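Local coordinates for protein 3-methylornithine synthase (Methanosarcina barkeri, PDB 3T7V) that isomerises L-lysine to (3R)-3-methyl-D-ornithine by a radical mechanism that uses a [4Fe-4S] cluster and S-adenosylmethionine, a step in the biosynthesis of pyrrolysine, at residues C78-R83 with Q306-A311; L113-G116 with Y120-E123; S277-G282 with R320-K325. All coordinates share one frame; numbering follows the deposited sequence.

Contact 1 (C78-R83 with Q306-A311); sequences CYYNCR and QLEGVA. With SF4 (iron/sulfur cluster), chain B; SAM (S-adenosylmethionine), chain C.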
loop_
_atom_site.group_PDB
_atom_site.type_symbol
_atom_site.label_atom_id
_atom_site.label_comp_id
_atom_site.label_asym_id
_atom_site.label_seq_id
_atom_site.Cartn_x
_atom_site.Cartn_y
_atom_site.Cartn_z
ATOM N N CYS A 78 2.551 -14.995 -0.507
ATOM C CA CYS A 78 3.510 -14.130 -1.145
ATOM C C CYS A 78 4.521 -14.900 -1.976
ATOM O O CYS A 78 5.090 -15.891 -1.521
ATOM C CB CYS A 78 4.280 -13.411 -0.020
ATOM S SG CYS A 78 5.478 -12.224 -0.689
ATOM N N TYR A 79 4.737 -14.433 -3.199
ATOM C CA TYR A 79 5.713 -15.108 -4.095
ATOM C C TYR A 79 7.105 -15.167 -3.448
ATOM O O TYR A 79 7.890 -16.077 -3.785
ATOM C CB TYR A 79 5.806 -14.263 -5.356
ATOM C CG TYR A 79 6.666 -14.861 -6.463
ATOM C CD1 TYR A 79 6.230 -16.038 -7.147
ATOM C CD2 TYR A 79 7.877 -14.306 -6.754
ATOM C CE1 TYR A 79 7.033 -16.570 -8.173
ATOM C CE2 TYR A 79 8.645 -14.810 -7.801
ATOM C CZ TYR A 79 8.202 -15.931 -8.481
ATOM O OH TYR A 79 8.998 -16.433 -9.497
ATOM N N TYR A 80 7.455 -14.201 -2.592
ATOM C CA TYR A 80 8.809 -14.096 -2.111
ATOM C C TYR A 80 9.002 -14.841 -0.797
ATOM O O TYR A 80 10.073 -14.807 -0.225
ATOM C CB TYR A 80 9.166 -12.580 -1.978
ATOM C CG TYR A 80 9.085 -11.903 -3.302
ATOM C CD1 TYR A 80 7.930 -11.239 -3.702
ATOM C CD2 TYR A 80 10.151 -11.906 -4.157
ATOM C CE1 TYR A 80 7.808 -10.645 -4.945
ATOM C CE2 TYR A 80 10.030 -11.298 -5.435
ATOM C CZ TYR A 80 8.819 -10.671 -5.792
ATOM O OH TYR A 80 8.832 -10.117 -7.067
ATOM N N ASN A 81 8.000 -15.627 -0.359
ATOM C CA ASN A 81 8.208 -16.427 0.865
ATOM C C ASN A 81 9.434 -17.318 0.755
ATOM O O ASN A 81 9.760 -17.761 -0.356
ATOM C CB ASN A 81 6.944 -17.061 1.338
ATOM C CG ASN A 81 6.804 -18.361 0.752
ATOM O OD1 ASN A 81 7.351 -19.359 1.324
ATOM N ND2 ASN A 81 6.120 -18.423 -0.342
ATOM N N CYS A 82 10.048 -17.585 1.876
ATOM C CA CYS A 82 11.332 -18.236 1.893
ATOM C C CYS A 82 11.341 -19.657 1.321
ATOM O O CYS A 82 12.440 -20.119 0.880
ATOM C CB CYS A 82 11.857 -18.210 3.275
ATOM S SG CYS A 82 11.076 -19.271 4.451
ATOM N N ARG A 83 10.178 -20.291 1.274
ATOM C CA ARG A 83 10.119 -21.692 0.752
ATOM C C ARG A 83 10.095 -21.653 -0.769
ATOM O O ARG A 83 10.280 -22.727 -1.390
ATOM C CB ARG A 83 8.845 -22.382 1.228
ATOM C CG ARG A 83 8.808 -22.444 2.749
ATOM C CD ARG A 83 9.920 -23.298 3.272
ATOM N NE ARG A 83 9.865 -23.342 4.740
ATOM C CZ ARG A 83 8.952 -24.011 5.451
ATOM N NH1 ARG A 83 8.001 -24.715 4.823
ATOM N NH2 ARG A 83 9.009 -23.993 6.796
ATOM N N GLN A 306 14.400 -2.558 -13.931
ATOM C CA GLN A 306 14.140 -3.982 -13.944
ATOM C C GLN A 306 13.582 -4.345 -12.580
ATOM O O GLN A 306 13.422 -5.515 -12.246
ATOM C CB GLN A 306 15.464 -4.689 -14.094
ATOM C CG GLN A 306 16.566 -3.925 -13.362
ATOM C CD GLN A 306 17.919 -4.608 -13.381
ATOM O OE1 GLN A 306 18.254 -5.336 -12.441
ATOM N NE2 GLN A 306 18.714 -4.372 -14.437
ATOM N N LEU A 307 13.346 -3.337 -11.724
ATOM C CA LEU A 307 12.907 -3.658 -10.335
ATOM C C LEU A 307 11.540 -4.294 -10.358
ATOM O O LEU A 307 10.730 -4.080 -11.260
ATOM C CB LEU A 307 12.819 -2.398 -9.455
ATOM C CG LEU A 307 14.196 -1.707 -9.181
ATOM C CD1 LEU A 307 14.002 -0.454 -8.357
ATOM C CD2 LEU A 307 15.143 -2.671 -8.489
ATOM N N GLU A 308 11.250 -5.048 -9.317
ATOM C CA GLU A 308 9.945 -5.800 -9.251
ATOM C C GLU A 308 8.906 -5.065 -8.404
ATOM O O GLU A 308 9.216 -4.176 -7.576
ATOM C CB GLU A 308 10.240 -7.200 -8.650
ATOM C CG GLU A 308 11.058 -7.984 -9.728
ATOM C CD GLU A 308 11.573 -9.321 -9.407
ATOM O OE1 GLU A 308 11.163 -9.882 -8.378
ATOM O OE2 GLU A 308 12.410 -9.818 -10.252
ATOM N N GLY A 309 7.642 -5.382 -8.664
ATOM C CA GLY A 309 6.541 -5.095 -7.714
ATOM C C GLY A 309 6.470 -6.294 -6.747
ATOM O O GLY A 309 7.371 -7.128 -6.660
ATOM N N VAL A 310 5.359 -6.412 -6.057
ATOM C CA VAL A 310 5.153 -7.552 -5.097
ATOM C C VAL A 310 4.148 -8.551 -5.651
ATOM O O VAL A 310 4.453 -9.779 -5.667
ATOM C CB VAL A 310 4.677 -7.054 -3.688
ATOM C CG1 VAL A 310 4.521 -8.272 -2.759
ATOM C CG2 VAL A 310 5.743 -6.070 -3.158
ATOM N N ALA A 311 3.011 -8.071 -6.113
ATOM C CA ALA A 311 2.002 -8.954 -6.728
ATOM C C ALA A 311 2.323 -9.185 -8.201
ATOM O O ALA A 311 2.009 -10.263 -8.756
ATOM C CB ALA A 311 0.618 -8.381 -6.510
HETATM FE FE1 SF4 B . 6.727 -9.538 3.295
HETATM FE FE2 SF4 B . 8.273 -11.857 3.198
HETATM FE FE3 SF4 B . 6.340 -11.586 1.378
HETATM FE FE4 SF4 B . 5.696 -12.081 3.894
HETATM S S1 SF4 B . 6.879 -13.476 2.562
HETATM S S2 SF4 B . 4.751 -10.508 2.555
HETATM S S3 SF4 B . 7.250 -10.971 5.075
HETATM S S4 SF4 B . 8.159 -10.299 1.536
HETATM N N SAM C . 8.165 -7.952 3.729
HETATM C CA SAM C . 7.537 -6.843 4.277
HETATM C C SAM C . 6.185 -7.097 4.812
HETATM O O SAM C . 5.658 -8.219 4.669
HETATM O OXT SAM C . 5.657 -6.166 5.517
HETATM C CB SAM C . 7.080 -5.976 3.332
HETATM C CG SAM C . 6.446 -6.429 2.080
HETATM S SD SAM C . 4.792 -5.662 1.808
HETATM C CE SAM C . 5.095 -4.716 0.341
HETATM C "C5'" SAM C . 3.884 -7.040 1.141
HETATM C "C4'" SAM C . 2.564 -6.924 1.331
HETATM O "O4'" SAM C . 2.403 -7.000 -0.223
HETATM C "C3'" SAM C . 1.957 -7.849 2.065
HETATM O "O3'" SAM C . 1.729 -6.935 3.147
HETATM C "C2'" SAM C . 0.704 -7.819 1.179
HETATM O "O2'" SAM C . -0.342 -6.915 1.663
HETATM C "C1'" SAM C . 1.066 -7.507 -0.284
HETATM N N9 SAM C . 1.180 -8.793 -1.066
HETATM C C8 SAM C . 2.118 -9.786 -1.000
HETATM N N7 SAM C . 1.787 -10.755 -1.841
HETATM C C5 SAM C . 0.623 -10.379 -2.471
HETATM C C6 SAM C . -0.216 -11.031 -3.388
HETATM N N6 SAM C . 0.045 -12.249 -3.866
HETATM N N1 SAM C . -1.287 -10.371 -3.853
HETATM C C2 SAM C . -1.616 -9.128 -3.391
HETATM N N3 SAM C . -0.892 -8.518 -2.421
HETATM C C4 SAM C . 0.243 -9.153 -1.990
HETATM O O HOH W 1 3.503 -11.958 -3.918
#

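Contact 2 (L113-G116 with Y120-E123); sequences LTMG and YYYE. With SAM (S-adenosylmethionine), chain C.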
loop_
_atom_site.group_PDB
_atom_site.type_symbol
_atom_site.label_atom_id
_atom_site.label_comp_id
_atom_site.label_asym_id
_atom_site.label_seq_id
_atom_site.Cartn_x
_atom_site.Cartn_y
_atom_site.Cartn_z
ATOM N N LEU A 113 10.716 2.466 0.202
ATOM C CA LEU A 113 11.894 1.538 0.173
ATOM C C LEU A 113 11.387 0.247 0.852
ATOM O O LEU A 113 11.063 0.236 2.053
ATOM C CB LEU A 113 13.045 2.116 1.028
ATOM C CG LEU A 113 13.568 3.456 0.549
ATOM C CD1 LEU A 113 14.593 3.936 1.555
ATOM C CD2 LEU A 113 14.086 3.289 -0.866
ATOM N N THR A 114 11.247 -0.807 0.052
ATOM C CA THR A 114 10.649 -2.050 0.498
ATOM C C THR A 114 11.628 -3.196 0.368
ATOM O O THR A 114 12.417 -3.286 -0.596
ATOM C CB THR A 114 9.405 -2.341 -0.382
ATOM O OG1 THR A 114 8.398 -1.370 -0.073
ATOM C CG2 THR A 114 8.764 -3.747 -0.065
ATOM N N MET A 115 11.567 -4.130 1.332
ATOM C CA MET A 115 12.318 -5.369 1.224
ATOM C C MET A 115 11.485 -6.485 1.800
ATOM O O MET A 115 10.584 -6.304 2.616
ATOM C CB MET A 115 13.715 -5.328 1.924
ATOM C CG MET A 115 13.578 -4.898 3.407
ATOM S SD MET A 115 15.203 -5.158 4.189
ATOM C CE MET A 115 14.875 -4.434 5.780
ATOM N N GLY A 116 11.848 -7.705 1.384
ATOM C CA GLY A 116 11.502 -8.875 2.239
ATOM C C GLY A 116 12.253 -8.772 3.562
ATOM O O GLY A 116 13.097 -7.844 3.714
ATOM N N TYR A 120 20.348 -10.473 5.442
ATOM C CA TYR A 120 21.475 -9.549 5.365
ATOM C C TYR A 120 21.225 -8.258 6.165
ATOM O O TYR A 120 22.088 -7.778 6.914
ATOM C CB TYR A 120 21.754 -9.254 3.900
ATOM C CG TYR A 120 22.853 -8.205 3.724
ATOM C CD1 TYR A 120 24.203 -8.546 3.842
ATOM C CD2 TYR A 120 22.527 -6.872 3.444
ATOM C CE1 TYR A 120 25.228 -7.590 3.731
ATOM C CE2 TYR A 120 23.500 -5.886 3.314
ATOM C CZ TYR A 120 24.870 -6.307 3.405
ATOM O OH TYR A 120 25.814 -5.323 3.278
ATOM N N TYR A 121 20.028 -7.670 5.982
ATOM C CA TYR A 121 19.705 -6.440 6.702
ATOM C C TYR A 121 19.288 -6.726 8.136
ATOM O O TYR A 121 19.544 -5.875 9.004
ATOM C CB TYR A 121 18.605 -5.651 5.956
ATOM C CG TYR A 121 19.118 -5.038 4.681
ATOM C CD1 TYR A 121 19.870 -3.862 4.721
ATOM C CD2 TYR A 121 18.863 -5.610 3.393
ATOM C CE1 TYR A 121 20.356 -3.272 3.585
ATOM C CE2 TYR A 121 19.387 -5.057 2.241
ATOM C CZ TYR A 121 20.098 -3.871 2.326
ATOM O OH TYR A 121 20.602 -3.222 1.192
ATOM N N TYR A 122 18.678 -7.878 8.425
ATOM C CA TYR A 122 18.306 -8.189 9.811
ATOM C C TYR A 122 19.489 -8.605 10.697
ATOM O O TYR A 122 19.418 -8.388 11.915
ATOM C CB TYR A 122 17.213 -9.273 9.785
ATOM C CG TYR A 122 15.821 -8.655 9.579
ATOM C CD1 TYR A 122 15.430 -8.067 8.360
ATOM C CD2 TYR A 122 14.912 -8.612 10.660
ATOM C CE1 TYR A 122 14.171 -7.448 8.217
ATOM C CE2 TYR A 122 13.669 -8.054 10.499
ATOM C CZ TYR A 122 13.308 -7.457 9.246
ATOM O OH TYR A 122 12.042 -6.900 9.169
ATOM N N GLU A 123 20.555 -9.170 10.099
ATOM C CA GLU A 123 21.814 -9.588 10.856
ATOM C C GLU A 123 22.476 -8.382 11.410
ATOM O O GLU A 123 23.033 -8.435 12.496
ATOM C CB GLU A 123 22.735 -10.244 9.764
ATOM C CG GLU A 123 24.112 -10.680 10.113
ATOM C CD GLU A 123 24.620 -11.491 8.968
ATOM O OE1 GLU A 123 25.032 -10.920 7.916
ATOM O OE2 GLU A 123 24.542 -12.720 9.108
HETATM N N SAM C . 8.165 -7.952 3.729
HETATM C CA SAM C . 7.537 -6.843 4.277
HETATM C C SAM C . 6.185 -7.097 4.812
HETATM O O SAM C . 5.658 -8.219 4.669
HETATM O OXT SAM C . 5.657 -6.166 5.517
HETATM C CB SAM C . 7.080 -5.976 3.332
HETATM C CG SAM C . 6.446 -6.429 2.080
HETATM S SD SAM C . 4.792 -5.662 1.808
HETATM C CE SAM C . 5.095 -4.716 0.341
HETATM C "C5'" SAM C . 3.884 -7.040 1.141
HETATM C "C4'" SAM C . 2.564 -6.924 1.331
HETATM O "O4'" SAM C . 2.403 -7.000 -0.223
HETATM C "C3'" SAM C . 1.957 -7.849 2.065
HETATM O "O3'" SAM C . 1.729 -6.935 3.147
HETATM C "C2'" SAM C . 0.704 -7.819 1.179
HETATM O "O2'" SAM C . -0.342 -6.915 1.663
HETATM C "C1'" SAM C . 1.066 -7.507 -0.284
HETATM N N9 SAM C . 1.180 -8.793 -1.066
HETATM C C8 SAM C . 2.118 -9.786 -1.000
HETATM N N7 SAM C . 1.787 -10.755 -1.841
HETATM C C5 SAM C . 0.623 -10.379 -2.471
HETATM C C6 SAM C . -0.216 -11.031 -3.388
HETATM N N6 SAM C . 0.045 -12.249 -3.866
HETATM N N1 SAM C . -1.287 -10.371 -3.853
HETATM C C2 SAM C . -1.616 -9.128 -3.391
HETATM N N3 SAM C . -0.892 -8.518 -2.421
HETATM C C4 SAM C . 0.243 -9.153 -1.990
#

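Contact 3 (S277-G282 with R320-K325); sequences SLDLEG and RDRDIK. With MD0 (5-amino-D-isoleucine), chain D.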
loop_
_atom_site.group_PDB
_atom_site.type_symbol
_atom_site.label_atom_id
_atom_site.label_comp_id
_atom_site.label_asym_id
_atom_site.label_seq_id
_atom_site.Cartn_x
_atom_site.Cartn_y
_atom_site.Cartn_z
ATOM N N SER A 277 -2.945 1.216 -6.322
ATOM C CA SER A 277 -1.715 0.489 -6.672
ATOM C C SER A 277 -1.684 0.014 -8.115
ATOM O O SER A 277 -2.635 -0.621 -8.582
ATOM C CB SER A 277 -1.554 -0.750 -5.758
ATOM O OG SER A 277 -0.406 -1.513 -6.180
ATOM N N LEU A 278 -0.584 0.286 -8.811
ATOM C CA LEU A 278 -0.412 -0.220 -10.199
ATOM C C LEU A 278 -0.085 -1.738 -10.186
ATOM O O LEU A 278 -0.107 -2.387 -11.217
ATOM C CB LEU A 278 0.771 0.474 -10.830
ATOM C CG LEU A 278 0.712 1.993 -11.036
ATOM C CD1 LEU A 278 1.820 2.481 -11.974
ATOM C CD2 LEU A 278 -0.618 2.480 -11.528
ATOM N N ASP A 279 0.258 -2.281 -8.999
ATOM C CA ASP A 279 0.753 -3.658 -8.946
ATOM C C ASP A 279 -0.343 -4.718 -9.239
ATOM O O ASP A 279 -0.023 -5.872 -9.566
ATOM C CB ASP A 279 1.294 -3.901 -7.510
ATOM C CG ASP A 279 2.391 -4.937 -7.419
ATOM O OD1 ASP A 279 3.082 -5.278 -8.404
ATOM O OD2 ASP A 279 2.629 -5.336 -6.234
ATOM N N LEU A 280 -1.600 -4.298 -9.143
ATOM C CA LEU A 280 -2.700 -5.261 -9.245
ATOM C C LEU A 280 -3.331 -5.352 -10.655
ATOM O O LEU A 280 -3.695 -6.447 -11.108
ATOM C CB LEU A 280 -3.812 -4.831 -8.288
ATOM C CG LEU A 280 -3.118 -4.718 -6.892
ATOM C CD1 LEU A 280 -3.763 -3.725 -5.991
ATOM C CD2 LEU A 280 -2.790 -6.120 -6.352
ATOM N N GLU A 281 -3.431 -4.211 -11.357
ATOM C CA GLU A 281 -4.134 -4.106 -12.644
ATOM C C GLU A 281 -3.506 -2.999 -13.521
ATOM O O GLU A 281 -4.068 -2.588 -14.562
ATOM C CB GLU A 281 -5.652 -3.888 -12.407
ATOM C CG GLU A 281 -6.483 -5.128 -12.083
ATOM C CD GLU A 281 -8.013 -4.868 -12.156
ATOM O OE1 GLU A 281 -8.550 -3.887 -11.548
ATOM O OE2 GLU A 281 -8.698 -5.655 -12.851
ATOM N N GLY A 282 -2.338 -2.483 -13.104
ATOM C CA GLY A 282 -1.631 -1.432 -13.875
ATOM C C GLY A 282 -2.389 -0.112 -13.948
ATOM O O GLY A 282 -3.211 0.191 -13.122
ATOM N N ARG A 320 6.251 -3.580 -19.503
ATOM C CA ARG A 320 5.471 -3.116 -18.384
ATOM C C ARG A 320 5.287 -1.593 -18.597
ATOM O O ARG A 320 6.114 -0.979 -19.270
ATOM C CB ARG A 320 6.252 -3.376 -17.091
ATOM C CG ARG A 320 6.448 -4.846 -16.802
ATOM C CD ARG A 320 6.977 -4.931 -15.353
ATOM N NE ARG A 320 8.292 -4.299 -15.225
ATOM C CZ ARG A 320 8.997 -4.219 -14.094
ATOM N NH1 ARG A 320 8.515 -4.753 -13.001
ATOM N NH2 ARG A 320 10.199 -3.623 -14.078
ATOM N N ASP A 321 4.223 -1.005 -18.031
ATOM C CA ASP A 321 3.855 0.407 -18.182
ATOM C C ASP A 321 3.584 0.812 -16.706
ATOM O O ASP A 321 2.490 0.737 -16.165
ATOM C CB ASP A 321 2.549 0.454 -18.982
ATOM C CG ASP A 321 2.071 1.856 -19.293
ATOM O OD1 ASP A 321 2.857 2.791 -19.090
ATOM O OD2 ASP A 321 0.903 2.001 -19.764
ATOM N N ARG A 322 4.655 1.245 -16.053
ATOM C CA ARG A 322 4.714 1.499 -14.609
ATOM C C ARG A 322 5.388 2.859 -14.352
ATOM O O ARG A 322 5.651 3.140 -13.177
ATOM C CB ARG A 322 5.581 0.414 -13.914
ATOM C CG ARG A 322 5.044 -1.008 -13.962
ATOM C CD ARG A 322 4.232 -1.146 -12.727
ATOM N NE ARG A 322 3.971 -2.566 -12.421
ATOM C CZ ARG A 322 3.875 -3.087 -11.191
ATOM N NH1 ARG A 322 3.970 -2.299 -10.116
ATOM N NH2 ARG A 322 3.652 -4.386 -11.048
ATOM N N ASP A 323 5.617 3.732 -15.335
ATOM C CA ASP A 323 6.492 4.898 -15.048
ATOM C C ASP A 323 5.612 6.104 -14.757
ATOM O O ASP A 323 4.440 6.191 -15.157
ATOM C CB ASP A 323 7.382 5.187 -16.235
ATOM C CG ASP A 323 6.566 5.383 -17.452
ATOM O OD1 ASP A 323 6.351 6.587 -17.730
ATOM O OD2 ASP A 323 6.069 4.348 -18.050
ATOM N N ILE A 324 6.190 7.027 -14.023
ATOM C CA ILE A 324 5.484 8.251 -13.638
ATOM C C ILE A 324 4.932 9.068 -14.829
ATOM O O ILE A 324 3.851 9.608 -14.724
ATOM C CB ILE A 324 6.334 9.102 -12.679
ATOM C CG1 ILE A 324 5.461 10.119 -11.982
ATOM C CG2 ILE A 324 7.509 9.702 -13.403
ATOM C CD1 ILE A 324 6.268 10.945 -10.952
ATOM N N LYS A 325 5.675 9.142 -15.919
ATOM C CA LYS A 325 5.201 9.967 -17.031
ATOM C C LYS A 325 3.871 9.337 -17.606
ATOM O O LYS A 325 2.922 10.092 -17.967
ATOM C CB LYS A 325 6.308 10.102 -18.085
ATOM C CG LYS A 325 7.500 10.945 -17.645
ATOM C CD LYS A 325 8.437 10.967 -18.876
ATOM C CE LYS A 325 9.912 11.201 -18.598
ATOM N NZ LYS A 325 10.243 12.645 -18.495
HETATM C C MD0 D . 2.336 -1.183 -3.803
HETATM N N MD0 D . 3.821 -2.785 -4.861
HETATM O O MD0 D . 2.218 -0.027 -3.348
HETATM C CA MD0 D . 3.670 -1.855 -3.747
HETATM C CB MD0 D . 3.844 -2.608 -2.393
HETATM C CD MD0 D . 4.525 -2.047 0.038
HETATM N NE MD0 D . 4.542 -0.972 1.022
HETATM C CG MD0 D . 3.879 -1.550 -1.252
HETATM C CG2 MD0 D . 2.737 -3.654 -2.101
HETATM O OXT MD0 D . 1.396 -1.810 -4.305
#

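Contact 1 (C78-R83 with Q306-A311)
The ring of Y80 reaches across to the loop 306-311 and brings its edge against the backbone of V310: CE1 stops 3.5 Å from V310 O, near the plane of the ring. With CG anti to its own carbonyl carbon (chi1 -61°), the phenol is carried out of the loop 78-83 so that its oxygen arrives beside E308. Y80 OH lies 2.7 Å from E308 OE1, while N312 OD1 offers a second acceptor for the same hydroxyl. The carboxylate of E308, at the end of an extended chain, is turned 37° against the phenol ring. On one face of that ring sits Y79, whose CD2 is 3.8 Å above the plane and over the centre of the Y80 ring; R315 makes a cation-pi contact with Y79. A phenylalanine in place of Y80 would probably leave E308 OE1 and N312 OD1 without the hydroxyl they share. A water adds a link between the loops, accepting from Y79 N and donating to V310 O.

The cofactors lie next to this junction. C78 SG binds the iron FE3 at 2.3 Å, and Y80 N donates to the same sulfur over 3.4 Å, which would probably help spread its charge. N81 ends a type I turn that starts at C78, its backbone N and its ND2 both donating to C78 O, the latter nearly straight; its OD1 then closes an Asx turn with R83 N. From the other loop, V310 brings CG1 to 3.3 Å from C8 of the SAM adenine. SAM itself chelates FE1 through N and O. Together with C71 and C75, C78 completes the CX3CX2C cluster loop that is the signature of the radical SAM superfamily.

Contact 2 (L113-G116 with Y120-E123)
M115 leaves the end of strand 110-115 with its CB directed toward helix 119-123, and its whole contact with that helix is made by the outer half of the side chain. CG sits between the backbone N and the carbonyl carbon (chi1 54°), and from there the chain runs extended, carrying the thioether straight out to two tyrosines. SD comes to 3.8 Å from Y121 CD2 and lies 4.5 Å from the centroid of that ring, 44° off its normal, an oblique Met-aromatic contact. The terminal methyl goes further: CE is 3.9 Å from Y121 CB and equally 3.9 Å from Y122 CE1, so it fills the angle between two successive side chains.

Each ring is held from other sides as well. Y120 CD2 lies 3.7 Å above one face of the Y121 ring, over its centre, and F67 meets Y121 edge-to-face. Y122 is fixed at its far end, where OH bonds to P147 O.

The backbone of the same strand end turns to the cofactor: M115 O is 3.1 Å from the amino nitrogen of SAM, next to G116, at the place where radical SAM enzymes commonly carry a GGE motif. Because sulfur and methyl meet only carbon across this contact, the helix is joined to the strand end by dispersion and sulfur-pi attraction, without a polar bond between the two segments.

Contact 3 (S277-G282 with R320-K325)
D279 OD1 is gripped by R322 NH2 and by the backbone N of N312. The bond from R322 NH2 to D279 OD1 is 2.8 Å long and nearly straight (166°); it uses the anti lone pair of the carboxylate oxygen and lies close to the guanidinium plane. Carboxylate and guanidinium are nonetheless turned 58° apart, and R322 gives D279 one nitrogen, NH2, while NE pairs with D314 OD2 and NH1 bonds to S299 O. A bend at chi2 (-91°) folds the arginine back toward the helix 278-291, where L278 O stands 4.0 Å above one face of the guanidinium group, over its centre. Nearer the arginine backbone, L278 CD1 rests 4.0 Å from R322 CA, an apolar touch beside the bridge.

The site lies at the end of strand 275-277 in the TIM-barrel fold, where the chain enters the next helix and the product pocket opens. S277 is the N-cap: its OG accepts from D279 N at 3.0 Å. The same OG donates to OXT of the bound 5-amino-D-isoleucine at 2.6 Å, which ties the helix start to the ligand carboxylate.

D279 OD2 faces the other way from the arginine. The ligand amino group reaches it in a weak bond, N to OD2 3.1 Å, and the backbone N atoms of V310 and A311 donate to it too. R322, a second-shell residue, thus probably helps to fix the rotation of a carboxylate that touches the ligand. Just beyond R322, D323 caps the helix 324-334 through S326 N.

In the fold
All three contacts are buried and lie round the cofactors and ligand, but they use different chemistry. Contacts 1 and 2 both touch SAM, one from the cluster loop and the other from a strand end. Contact 2 joins neighbours in sequence and is apolar; contact 1 joins loops more than 200 residues apart through a tyrosine hydroxyl, a carboxylate and a water, beside a cysteine that holds the cluster. Contact 3, at the ligand carboxylate, is the only one with a salt bridge across its segments. Contacts 1 and 3 touch, since 306-311 and 320-323 share the loop between strand 296-300 and helix 324-334, where L307 O lies 2.9 Å from R320 NH1. Contact 2 touches neither.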